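Local atomic coordinates of aminoglycoside phosphotransferase (Mycobacterium smegmatis, PDB entry 6EF6), a protein that phosphorylates (S)-1-amino-2-propanol, acting as the aminopropanol kinase of the aminoacetone utilization microcompartment. Residues A[47-58]-A[131-139]; A[225-236]-A[250-261]. One frame throughout, in Å; residues are numbered along the deposited sequence.

Contact 1 of 2, residues A[47-58]-A[131-139]; sequences RLLNLSENATYL and MVGGAEPDE. With JFN ((2R)-1-methoxypropan-2-amine), chain C; BEZ (benzoic acid), chain B.
Glu139 reaches across to the backbone of Asn50. Its OE2 accepts from Asn50 N at 2.8 Å, and the N-H points almost straight at it (175°). The donor comes from above the carboxylate, 48° out of its plane. The chain of Glu139 turns about its CB-CG bond (chi2 90°), which brings the carboxylate round to Asn50 N. The same OE2 lies 3.4 Å from Leu49 CA. The methylene at CG is used too, packing loosely on Leu51 CD2. Most other contacts are apolar. Leu49 CD2 sits 3.7 Å from Pro137 CG and also touches the carbonyl O of Ala135. Leu58 splits its two methyls. CD1 meets Met131 SD at 3.7 Å, and CD2 meets Pro137 CD at 4.0 Å. Arg47 takes part through its aliphatic CG, which comes near Pro137 CG.

Backbone features set the shape of both segments. Arg47 and Leu58 exchange two backbone hydrogen bonds, and Leu49 N binds Thr56 O, closing a hairpin. At its tip Ser52 OG accepts from Asn54 N (2.7 Å), an ST turn. In 131-139, Val132 to Ala135 form a type II beta turn, with Gly134 at a positive phi. The peptide bond before Asp138 is cis. The carboxylate of Glu136 is held by Gln65 of strand 64-70.

The bound benzoic acid lies against Leu51 and Val132. Leu51 CD1 is 4.0 Å from its C3, and Val132 CG2 is equally near its C4. The arrangement is that of the N-terminal lobe of a kinase-like phosphotransferase. The turn between strands 45-48 and 55-61 lies where protein kinases carry their nucleotide-positioning loop and probably corresponds to it. Segment 131-139 begins the connection from strand 124-130 to helix 147-163. The benzoic acid probably marks part of the nucleotide cleft.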
loop_
_atom_site.group_PDB
_atom_site.type_symbol
_atom_site.label_atom_id
_atom_site.label_comp_id
_atom_site.label_asym_id
_atom_site.label_seq_id
_atom_site.Cartn_x
_atom_site.Cartn_y
_atom_site.Cartn_z
ATOM N N ARG A 47 2.489 -0.148 22.583
ATOM C CA ARG A 47 2.998 1.121 22.063
ATOM C C ARG A 47 2.434 1.275 20.660
ATOM O O ARG A 47 2.696 0.433 19.787
ATOM C CB ARG A 47 4.526 1.074 21.989
ATOM C CG ARG A 47 5.195 2.236 21.271
ATOM C CD ARG A 47 5.151 3.477 22.119
ATOM N NE ARG A 47 5.744 3.225 23.419
ATOM C CZ ARG A 47 5.554 3.984 24.491
ATOM N NH1 ARG A 47 4.776 5.061 24.418
ATOM N NH2 ARG A 47 6.133 3.653 25.638
ATOM N N LEU A 48 1.669 2.335 20.426
ATOM C CA LEU A 48 1.133 2.572 19.082
ATOM C C LEU A 48 2.248 2.946 18.108
ATOM O O LEU A 48 2.994 3.900 18.341
ATOM C CB LEU A 48 0.093 3.695 19.112
ATOM C CG LEU A 48 -0.589 3.937 17.752
ATOM C CD1 LEU A 48 -1.387 2.696 17.314
ATOM C CD2 LEU A 48 -1.467 5.212 17.800
ATOM N N LEU A 49 2.346 2.212 16.998
ATOM C CA LEU A 49 3.367 2.452 15.984
ATOM C C LEU A 49 2.820 3.328 14.857
ATOM O O LEU A 49 1.614 3.370 14.595
ATOM C CB LEU A 49 3.871 1.112 15.420
ATOM C CG LEU A 49 4.516 0.181 16.455
ATOM C CD1 LEU A 49 5.030 -1.083 15.775
ATOM C CD2 LEU A 49 5.648 0.884 17.226
ATOM N N ASN A 50 3.721 4.035 14.182
ATOM C CA ASN A 50 3.327 4.962 13.116
ATOM C C ASN A 50 3.364 4.261 11.755
ATOM O O ASN A 50 4.014 4.694 10.806
ATOM C CB ASN A 50 4.192 6.212 13.143
ATOM C CG ASN A 50 3.914 7.065 14.348
ATOM O OD1 ASN A 50 2.905 6.867 15.020
ATOM N ND2 ASN A 50 4.799 7.996 14.638
ATOM N N LEU A 51 2.624 3.180 11.687
ATOM C CA LEU A 51 2.589 2.318 10.516
ATOM C C LEU A 51 1.133 1.982 10.256
ATOM O O LEU A 51 0.356 1.808 11.198
ATOM C CB LEU A 51 3.342 1.017 10.789
ATOM C CG LEU A 51 4.765 0.993 11.376
ATOM C CD1 LEU A 51 5.086 -0.357 11.949
ATOM C CD2 LEU A 51 5.769 1.370 10.353
ATOM N N SER A 52 0.766 1.921 8.979
ATOM C CA SER A 52 -0.528 1.408 8.534
ATOM C C SER A 52 -1.690 2.358 8.786
ATOM O O SER A 52 -1.642 3.140 9.718
ATOM C CB SER A 52 -0.818 0.051 9.191
ATOM O OG SER A 52 -2.162 -0.327 8.989
ATOM N N GLU A 53 -2.762 2.255 7.998
ATOM C CA GLU A 53 -4.020 2.911 8.349
ATOM C C GLU A 53 -4.750 2.193 9.482
ATOM O O GLU A 53 -5.650 2.774 10.099
ATOM C CB GLU A 53 -4.951 2.933 7.137
ATOM C CG GLU A 53 -4.895 4.171 6.282
ATOM C CD GLU A 53 -6.243 4.467 5.635
ATOM O OE1 GLU A 53 -7.156 4.947 6.344
ATOM O OE2 GLU A 53 -6.395 4.200 4.423
ATOM N N ASN A 54 -4.412 0.939 9.744
ATOM C CA ASN A 54 -4.920 0.220 10.900
ATOM C C ASN A 54 -4.070 0.597 12.109
ATOM O O ASN A 54 -2.936 1.076 11.976
ATOM C CB ASN A 54 -4.833 -1.293 10.634
ATOM C CG ASN A 54 -5.576 -1.700 9.365
ATOM O OD1 ASN A 54 -6.772 -1.489 9.240
ATOM N ND2 ASN A 54 -4.851 -2.223 8.396
ATOM N N ALA A 55 -4.622 0.391 13.294
ATOM C CA ALA A 55 -3.870 0.620 14.522
ATOM C C ALA A 55 -2.942 -0.568 14.741
ATOM O O ALA A 55 -3.406 -1.699 14.881
ATOM C CB ALA A 55 -4.847 0.779 15.686
ATOM N N THR A 56 -1.634 -0.324 14.764
ATOM C CA THR A 56 -0.629 -1.369 14.921
ATOM C C THR A 56 0.224 -1.058 16.143
ATOM O O THR A 56 0.612 0.097 16.347
ATOM C CB THR A 56 0.231 -1.435 13.653
ATOM O OG1 THR A 56 -0.601 -1.815 12.533
ATOM C CG2 THR A 56 1.355 -2.473 13.796
ATOM N N TYR A 57 0.427 -2.057 17.003
ATOM C CA TYR A 57 1.046 -1.862 18.308
ATOM C C TYR A 57 2.259 -2.760 18.471
ATOM O O TYR A 57 2.231 -3.945 18.112
ATOM C CB TYR A 57 0.075 -2.216 19.435
ATOM C CG TYR A 57 -1.173 -1.362 19.471
ATOM C CD1 TYR A 57 -2.295 -1.719 18.747
ATOM C CD2 TYR A 57 -1.223 -0.186 20.224
ATOM C CE1 TYR A 57 -3.438 -0.950 18.777
ATOM C CE2 TYR A 57 -2.361 0.592 20.245
ATOM C CZ TYR A 57 -3.467 0.200 19.518
ATOM O OH TYR A 57 -4.581 1.000 19.548
ATOM N N LEU A 58 3.311 -2.201 19.056
ATOM C CA LEU A 58 4.430 -2.994 19.543
ATOM C C LEU A 58 4.043 -3.567 20.892
ATOM O O LEU A 58 3.722 -2.813 21.816
ATOM C CB LEU A 58 5.668 -2.116 19.680
ATOM C CG LEU A 58 6.862 -2.798 20.367
ATOM C CD1 LEU A 58 7.290 -4.025 19.547
ATOM C CD2 LEU A 58 8.024 -1.826 20.528
ATOM N N MET A 131 7.928 -10.027 15.811
ATOM C CA MET A 131 8.653 -8.765 15.738
ATOM C C MET A 131 9.373 -8.662 14.388
ATOM O O MET A 131 9.794 -9.661 13.793
ATOM C CB MET A 131 9.643 -8.651 16.907
ATOM C CG MET A 131 10.358 -7.339 16.997
ATOM S SD MET A 131 9.231 -5.952 17.002
ATOM C CE MET A 131 10.337 -4.569 17.153
ATOM N N VAL A 132 9.455 -7.434 13.881
ATOM C CA VAL A 132 10.096 -7.116 12.609
ATOM C C VAL A 132 11.205 -6.113 12.883
ATOM O O VAL A 132 10.968 -5.090 13.533
ATOM C CB VAL A 132 9.072 -6.519 11.629
ATOM C CG1 VAL A 132 9.779 -6.004 10.361
ATOM C CG2 VAL A 132 8.002 -7.539 11.264
ATOM N N GLY A 133 12.413 -6.397 12.385
ATOM C CA GLY A 133 13.500 -5.441 12.531
ATOM C C GLY A 133 13.167 -4.115 11.867
ATOM O O GLY A 133 12.843 -4.060 10.674
ATOM N N GLY A 134 13.267 -3.035 12.634
ATOM C CA GLY A 134 12.954 -1.707 12.160
ATOM C C GLY A 134 11.652 -1.172 12.710
ATOM O O GLY A 134 11.359 0.017 12.526
ATOM N N ALA A 135 10.863 -2.003 13.395
ATOM C CA ALA A 135 9.562 -1.564 13.879
ATOM C C ALA A 135 9.616 -0.884 15.237
ATOM O O ALA A 135 8.670 -0.183 15.584
ATOM C CB ALA A 135 8.607 -2.761 13.970
ATOM N N GLU A 136 10.666 -1.090 16.024
ATOM C CA GLU A 136 10.715 -0.436 17.320
ATOM C C GLU A 136 10.912 1.065 17.112
ATOM O O GLU A 136 11.691 1.474 16.253
ATOM C CB GLU A 136 11.850 -0.995 18.171
ATOM C CG GLU A 136 11.852 -0.430 19.577
ATOM C CD GLU A 136 12.910 -1.053 20.460
ATOM O OE1 GLU A 136 13.171 -2.267 20.318
ATOM O OE2 GLU A 136 13.475 -0.320 21.299
ATOM N N PRO A 137 10.182 1.910 17.830
ATOM C CA PRO A 137 10.352 3.353 17.636
ATOM C C PRO A 137 11.782 3.782 17.938
ATOM O O PRO A 137 12.402 3.294 18.894
ATOM C CB PRO A 137 9.378 3.956 18.651
ATOM C CG PRO A 137 8.327 2.929 18.786
ATOM C CD PRO A 137 9.048 1.615 18.718
ATOM N N ASP A 138 12.307 4.710 17.132
ATOM C CA ASP A 138 11.617 5.291 15.968
ATOM C C ASP A 138 11.715 4.296 14.816
ATOM O O ASP A 138 12.790 3.756 14.561
ATOM C CB ASP A 138 12.245 6.621 15.551
ATOM C CG ASP A 138 12.035 7.714 16.584
ATOM O OD1 ASP A 138 10.983 7.699 17.259
ATOM O OD2 ASP A 138 12.925 8.587 16.718
ATOM N N GLU A 139 10.587 4.064 14.144
ATOM C CA GLU A 139 10.527 3.064 13.086
ATOM C C GLU A 139 11.484 3.424 11.960
ATOM O O GLU A 139 11.568 4.578 11.537
ATOM C CB GLU A 139 9.119 3.010 12.509
ATOM C CG GLU A 139 8.049 2.599 13.504
ATOM C CD GLU A 139 7.434 3.782 14.228
ATOM O OE1 GLU A 139 7.992 4.895 14.152
ATOM O OE2 GLU A 139 6.379 3.612 14.867
HETATM C C07 JFN C . -1.883 7.266 4.871
HETATM C C08 JFN C . -3.769 5.403 2.283
HETATM C C09 JFN C . -2.626 6.045 3.058
HETATM C C15 JFN C . -3.190 4.518 1.191
HETATM N N04 JFN C . -4.531 4.524 3.140
HETATM O O02 JFN C . -2.965 6.998 4.011
HETATM C C BEZ B . 0.882 -4.648 9.116
HETATM O O1 BEZ B . 0.479 -5.474 8.296
HETATM O O2 BEZ B . 0.196 -3.612 9.344
HETATM C C1 BEZ B . 2.178 -4.909 9.805
HETATM C C2 BEZ B . 2.873 -3.874 10.403
HETATM C C3 BEZ B . 4.078 -4.139 11.043
HETATM C C4 BEZ B . 4.584 -5.432 11.067
HETATM C C5 BEZ B . 3.878 -6.470 10.466
HETATM C C6 BEZ B . 2.685 -6.199 9.829
#

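Contact 2 of 2, residues A[225-236]-A[250-261]; sequences YGLIHADLRLAN and VIDFDDCGFGWY. With NA (sodium ion), chain D; BEZ (benzoic acid), chain B.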
loop_
_atom_site.group_PDB
_atom_site.type_symbol
_atom_site.label_atom_id
_atom_site.label_comp_id
_atom_site.label_asym_id
_atom_site.label_seq_id
_atom_site.Cartn_x
_atom_site.Cartn_y
_atom_site.Cartn_z
ATOM N N TYR A 225 -1.562 -7.482 -15.252
ATOM C CA TYR A 225 -2.539 -7.329 -14.188
ATOM C C TYR A 225 -2.609 -8.625 -13.400
ATOM O O TYR A 225 -2.587 -9.713 -14.002
ATOM C CB TYR A 225 -3.879 -7.031 -14.845
ATOM C CG TYR A 225 -5.057 -6.673 -13.957
ATOM C CD1 TYR A 225 -5.860 -7.660 -13.369
ATOM C CD2 TYR A 225 -5.388 -5.350 -13.742
ATOM C CE1 TYR A 225 -6.952 -7.301 -12.556
ATOM C CE2 TYR A 225 -6.470 -5.000 -12.936
ATOM C CZ TYR A 225 -7.239 -5.985 -12.388
ATOM O OH TYR A 225 -8.312 -5.648 -11.570
ATOM N N GLY A 226 -2.656 -8.527 -12.073
ATOM C CA GLY A 226 -2.703 -9.696 -11.212
ATOM C C GLY A 226 -2.636 -9.279 -9.753
ATOM O O GLY A 226 -2.951 -8.143 -9.405
ATOM N N LEU A 227 -2.242 -10.205 -8.906
ATOM C CA LEU A 227 -2.183 -9.978 -7.462
ATOM C C LEU A 227 -0.968 -9.096 -7.102
ATOM O O LEU A 227 0.175 -9.431 -7.438
ATOM C CB LEU A 227 -2.133 -11.308 -6.719
ATOM C CG LEU A 227 -1.998 -11.211 -5.189
ATOM C CD1 LEU A 227 -3.196 -10.540 -4.556
ATOM C CD2 LEU A 227 -1.789 -12.608 -4.558
ATOM N N ILE A 228 -1.223 -7.969 -6.436
ATOM C CA ILE A 228 -0.239 -6.963 -6.038
ATOM C C ILE A 228 -0.413 -6.552 -4.565
ATOM O O ILE A 228 -1.478 -6.639 -3.966
ATOM C CB ILE A 228 -0.277 -5.701 -6.934
ATOM C CG1 ILE A 228 -1.665 -5.053 -6.943
ATOM C CG2 ILE A 228 0.187 -6.024 -8.335
ATOM C CD1 ILE A 228 -1.679 -3.648 -7.515
ATOM N N HIS A 229 0.686 -6.080 -3.994
ATOM C CA HIS A 229 0.672 -5.518 -2.634
ATOM C C HIS A 229 -0.152 -4.221 -2.552
ATOM O O HIS A 229 -0.958 -4.060 -1.640
ATOM C CB HIS A 229 2.110 -5.316 -2.189
ATOM C CG HIS A 229 2.284 -4.711 -0.834
ATOM N ND1 HIS A 229 1.981 -3.387 -0.557
ATOM C CD2 HIS A 229 2.771 -5.251 0.315
ATOM C CE1 HIS A 229 2.307 -3.147 0.702
ATOM N NE2 HIS A 229 2.804 -4.251 1.246
ATOM N N ALA A 230 0.053 -3.318 -3.534
ATOM C CA ALA A 230 -0.751 -2.111 -3.734
ATOM C C ALA A 230 -0.513 -1.038 -2.691
ATOM O O ALA A 230 -1.221 -0.040 -2.711
ATOM C CB ALA A 230 -2.232 -2.417 -3.913
ATOM N N ASP A 231 0.515 -1.137 -1.848
ATOM C CA ASP A 231 0.908 -0.043 -0.944
ATOM C C ASP A 231 2.408 -0.078 -0.683
ATOM O O ASP A 231 2.872 0.002 0.463
ATOM C CB ASP A 231 0.082 0.019 0.345
ATOM C CG ASP A 231 0.206 1.372 1.041
ATOM O OD1 ASP A 231 0.621 2.375 0.427
ATOM O OD2 ASP A 231 -0.050 1.370 2.276
ATOM N N LEU A 232 3.184 -0.170 -1.757
ATOM C CA LEU A 232 4.643 -0.324 -1.672
ATOM C C LEU A 232 5.364 1.015 -1.640
ATOM O O LEU A 232 6.275 1.314 -2.426
ATOM C CB LEU A 232 5.126 -1.203 -2.810
ATOM C CG LEU A 232 4.784 -2.694 -2.663
ATOM C CD1 LEU A 232 5.108 -3.463 -3.955
ATOM C CD2 LEU A 232 5.486 -3.311 -1.473
ATOM N N ARG A 233 4.939 1.790 -0.667
ATOM C CA ARG A 233 5.630 3.003 -0.239
ATOM C C ARG A 233 6.916 2.656 0.491
ATOM O O ARG A 233 7.011 1.612 1.134
ATOM C CB ARG A 233 4.770 3.735 0.782
ATOM C CG ARG A 233 3.579 4.327 0.181
ATOM C CD ARG A 233 2.775 5.108 1.198
ATOM N NE ARG A 233 1.944 4.250 2.037
ATOM C CZ ARG A 233 2.085 4.077 3.354
ATOM N NH1 ARG A 233 3.048 4.685 4.033
ATOM N NH2 ARG A 233 1.255 3.261 4.010
ATOM N N LEU A 234 7.914 3.561 0.448
ATOM C CA LEU A 234 9.157 3.310 1.156
ATOM C C LEU A 234 8.922 2.995 2.634
ATOM O O LEU A 234 9.614 2.166 3.217
ATOM C CB LEU A 234 10.063 4.535 0.996
ATOM C CG LEU A 234 10.630 4.818 -0.402
ATOM C CD1 LEU A 234 11.081 6.297 -0.496
ATOM C CD2 LEU A 234 11.776 3.931 -0.744
ATOM N N ALA A 235 7.943 3.681 3.249
ATOM C CA ALA A 235 7.670 3.502 4.666
ATOM C C ALA A 235 7.214 2.097 5.024
ATOM O O ALA A 235 7.291 1.733 6.189
ATOM C CB ALA A 235 6.552 4.474 5.082
ATOM N N ASN A 236 6.744 1.314 4.047
ATOM C CA ASN A 236 6.294 -0.057 4.298
ATOM C C ASN A 236 7.386 -1.100 4.079
ATOM O O ASN A 236 7.097 -2.313 4.092
ATOM C CB ASN A 236 5.064 -0.366 3.449
ATOM C CG ASN A 236 3.804 0.190 4.064
ATOM O OD1 ASN A 236 3.768 0.485 5.262
ATOM N ND2 ASN A 236 2.782 0.352 3.279
ATOM N N VAL A 250 8.919 -6.426 4.067
ATOM C CA VAL A 250 7.758 -5.762 3.503
ATOM C C VAL A 250 6.587 -5.976 4.443
ATOM O O VAL A 250 6.307 -7.119 4.827
ATOM C CB VAL A 250 7.418 -6.343 2.123
ATOM C CG1 VAL A 250 6.211 -5.560 1.512
ATOM C CG2 VAL A 250 8.612 -6.285 1.194
ATOM N N ILE A 251 5.966 -4.873 4.886
ATOM C CA ILE A 251 4.862 -4.955 5.828
ATOM C C ILE A 251 3.595 -4.408 5.154
ATOM O O ILE A 251 3.611 -3.883 4.029
ATOM C CB ILE A 251 5.172 -4.204 7.144
ATOM C CG1 ILE A 251 5.322 -2.709 6.912
ATOM C CG2 ILE A 251 6.407 -4.797 7.815
ATOM C CD1 ILE A 251 5.106 -1.874 8.167
ATOM N N ASP A 252 2.472 -4.496 5.873
ATOM C CA ASP A 252 1.232 -3.811 5.506
ATOM C C ASP A 252 0.735 -4.223 4.124
ATOM O O ASP A 252 0.531 -3.402 3.232
ATOM C CB ASP A 252 1.387 -2.291 5.597
ATOM C CG ASP A 252 0.055 -1.557 5.491
ATOM O OD1 ASP A 252 -0.990 -2.224 5.537
ATOM O OD2 ASP A 252 0.073 -0.314 5.350
ATOM N N PHE A 253 0.446 -5.526 4.026
ATOM C CA PHE A 253 -0.224 -6.113 2.854
ATOM C C PHE A 253 -1.745 -5.875 2.877
ATOM O O PHE A 253 -2.487 -6.531 2.137
ATOM C CB PHE A 253 0.110 -7.622 2.714
ATOM C CG PHE A 253 1.463 -7.931 2.175
ATOM C CD1 PHE A 253 2.623 -7.769 2.950
ATOM C CD2 PHE A 253 1.605 -8.518 0.924
ATOM C CE1 PHE A 253 3.868 -8.105 2.454
ATOM C CE2 PHE A 253 2.870 -8.840 0.443
ATOM C CZ PHE A 253 3.990 -8.647 1.187
ATOM N N ASP A 254 -2.255 -4.994 3.749
ATOM C CA ASP A 254 -3.697 -4.938 3.937
ATOM C C ASP A 254 -4.453 -4.369 2.735
ATOM O O ASP A 254 -5.673 -4.540 2.703
ATOM C CB ASP A 254 -4.004 -4.097 5.180
ATOM C CG ASP A 254 -5.477 -4.189 5.615
ATOM O OD1 ASP A 254 -6.022 -5.297 5.812
ATOM O OD2 ASP A 254 -6.114 -3.119 5.808
ATOM N N ASP A 255 -3.816 -3.693 1.805
ATOM C CA ASP A 255 -4.448 -3.244 0.561
ATOM C C ASP A 255 -4.229 -4.212 -0.585
ATOM O O ASP A 255 -4.572 -3.916 -1.716
ATOM C CB ASP A 255 -4.034 -1.823 0.133
ATOM C CG ASP A 255 -4.701 -0.734 0.904
ATOM O OD1 ASP A 255 -5.718 -0.990 1.563
ATOM O OD2 ASP A 255 -4.122 0.394 0.843
ATOM N N CYS A 256 -3.645 -5.372 -0.339
ATOM C CA CYS A 256 -3.289 -6.223 -1.468
ATOM C C CYS A 256 -4.543 -6.722 -2.187
ATOM O O CYS A 256 -5.627 -6.845 -1.626
ATOM C CB CYS A 256 -2.396 -7.393 -1.037
ATOM S SG CYS A 256 -3.189 -8.815 -0.213
ATOM N N GLY A 257 -4.387 -6.951 -3.489
ATOM C CA GLY A 257 -5.520 -7.413 -4.293
ATOM C C GLY A 257 -5.160 -7.321 -5.761
ATOM O O GLY A 257 -3.998 -7.312 -6.100
ATOM N N PHE A 258 -6.170 -7.385 -6.613
ATOM C CA PHE A 258 -5.901 -7.492 -8.039
ATOM C C PHE A 258 -5.787 -6.111 -8.615
ATOM O O PHE A 258 -6.615 -5.264 -8.329
ATOM C CB PHE A 258 -6.993 -8.351 -8.687
ATOM C CG PHE A 258 -6.986 -9.745 -8.160
ATOM C CD1 PHE A 258 -6.046 -10.664 -8.602
ATOM C CD2 PHE A 258 -7.872 -10.123 -7.164
ATOM C CE1 PHE A 258 -6.029 -11.957 -8.107
ATOM C CE2 PHE A 258 -7.833 -11.429 -6.651
ATOM C CZ PHE A 258 -6.895 -12.327 -7.129
ATOM N N GLY A 259 -4.789 -5.883 -9.436
ATOM C CA GLY A 259 -4.572 -4.580 -10.036
ATOM C C GLY A 259 -3.461 -4.642 -11.064
ATOM O O GLY A 259 -2.925 -5.717 -11.322
ATOM N N TRP A 260 -3.140 -3.502 -11.672
ATOM C CA TRP A 260 -2.005 -3.490 -12.596
ATOM C C TRP A 260 -0.696 -3.653 -11.861
ATOM O O TRP A 260 -0.449 -2.916 -10.895
ATOM C CB TRP A 260 -2.015 -2.239 -13.466
ATOM C CG TRP A 260 -3.139 -2.190 -14.464
ATOM C CD1 TRP A 260 -3.156 -2.806 -15.687
ATOM C CD2 TRP A 260 -4.427 -1.575 -14.327
ATOM N NE1 TRP A 260 -4.340 -2.602 -16.320
ATOM C CE2 TRP A 260 -5.143 -1.837 -15.518
ATOM C CE3 TRP A 260 -5.017 -0.758 -13.343
ATOM C CZ2 TRP A 260 -6.439 -1.402 -15.733
ATOM C CZ3 TRP A 260 -6.330 -0.334 -13.573
ATOM C CH2 TRP A 260 -6.993 -0.617 -14.774
ATOM N N TYR A 261 0.172 -4.544 -12.347
ATOM C CA TYR A 261 1.470 -4.706 -11.687
ATOM C C TYR A 261 2.182 -3.370 -11.484
ATOM O O TYR A 261 2.718 -3.091 -10.405
ATOM C CB TYR A 261 2.367 -5.701 -12.443
ATOM C CG TYR A 261 1.877 -7.124 -12.358
ATOM C CD1 TYR A 261 1.784 -7.778 -11.159
ATOM C CD2 TYR A 261 1.451 -7.788 -13.469
ATOM C CE1 TYR A 261 1.307 -9.105 -11.092
ATOM C CE2 TYR A 261 0.975 -9.088 -13.424
ATOM C CZ TYR A 261 0.884 -9.720 -12.203
ATOM O OH TYR A 261 0.414 -11.040 -12.177
HETATM NA NA NA D . -1.621 0.813 3.734
HETATM C C BEZ B . 0.882 -4.648 9.116
HETATM O O1 BEZ B . 0.479 -5.474 8.296
HETATM O O2 BEZ B . 0.196 -3.612 9.344
HETATM C C1 BEZ B . 2.178 -4.909 9.805
HETATM C C2 BEZ B . 2.873 -3.874 10.403
HETATM C C3 BEZ B . 4.078 -4.139 11.043
HETATM C C4 BEZ B . 4.584 -5.432 11.067
HETATM C C5 BEZ B . 3.878 -6.470 10.466
HETATM C C6 BEZ B . 2.685 -6.199 9.829
HETATM O O HOH W 1 -0.772 -12.190 -13.927
HETATM O O HOH W 2 -0.956 -12.501 -10.238
HETATM O O HOH W 3 -1.127 -3.325 1.058
HETATM O O HOH W 4 -2.836 1.503 -1.248
HETATM O O HOH W 5 1.784 1.239 6.402
HETATM O O HOH W 6 -2.062 -1.217 2.985
HETATM O O HOH W 7 -2.799 0.124 5.796
HETATM O O HOH W 8 -3.256 1.754 2.979
#
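His229 reaches back to the segment Ile251-Phe253. The side chain sets out away from 250-261, but CG is anti to the backbone N (chi1 178°) and the ring returns. CD2 points into the face of Phe253, 3.3 Å above the ring plane and over its centre, an edge-to-face pair with planes at 64°. NE2 donates to Ile251 O at 2.9 Å, the acceptor lying in the ring plane. CE1 is 3.1 Å from Asp252 O. ND1 accepts from Asp231 N, so both ring nitrogens are bonded and the ring's rotation is fixed. Leu232 CD2 covers one face; a water lies over the other.

His229, Asp231 and Asn236 fit the HxDxxxxN catalytic-loop pattern of kinase-like phosphotransferases, and Asp252 matches the metal-binding aspartate of their DFG-type segment. Here a sodium ion joins the two: Asp231 OD2 binds it at 2.2 Å and Asp252 OD2 at 2.6 Å, with three waters. Asn236 ND2 donates to Asp231 O at 2.8 Å, and Asn236 O accepts from Ile251 N.

Further out, Gly226 with Gly259 and Ile228 with Gly257 are antiparallel hydrogen-bonded pairs. Beyond them the edge of Tyr225 meets the face of Trp260, its ring centroid 5.1 Å from that of the five-membered ring.

Contact 1 belongs to the N-terminal lobe, and contact 2 to the catalytic-loop region that faces it. Their centres are about 18 Å apart, yet they meet directly. Asn54 ND2 probably donates to Asp254 OD2 (3.0 Å), and Leu51 CD2 packs on Ile251 CD1 (4.0 Å). Benzoic acid lies between them. Thr56 and Ser52 of contact 1 line its pocket, as do Ile251 and Asp252 of contact 2; Arg69 hydrogen-bonds it. The sodium ion held by Asp231 and Asp252 belongs to contact 2, about 9 Å from the side chain of Leu51. The bound methoxypropanamine lies near Glu53 of contact 1 and about 4 Å from the side chain of Asp255.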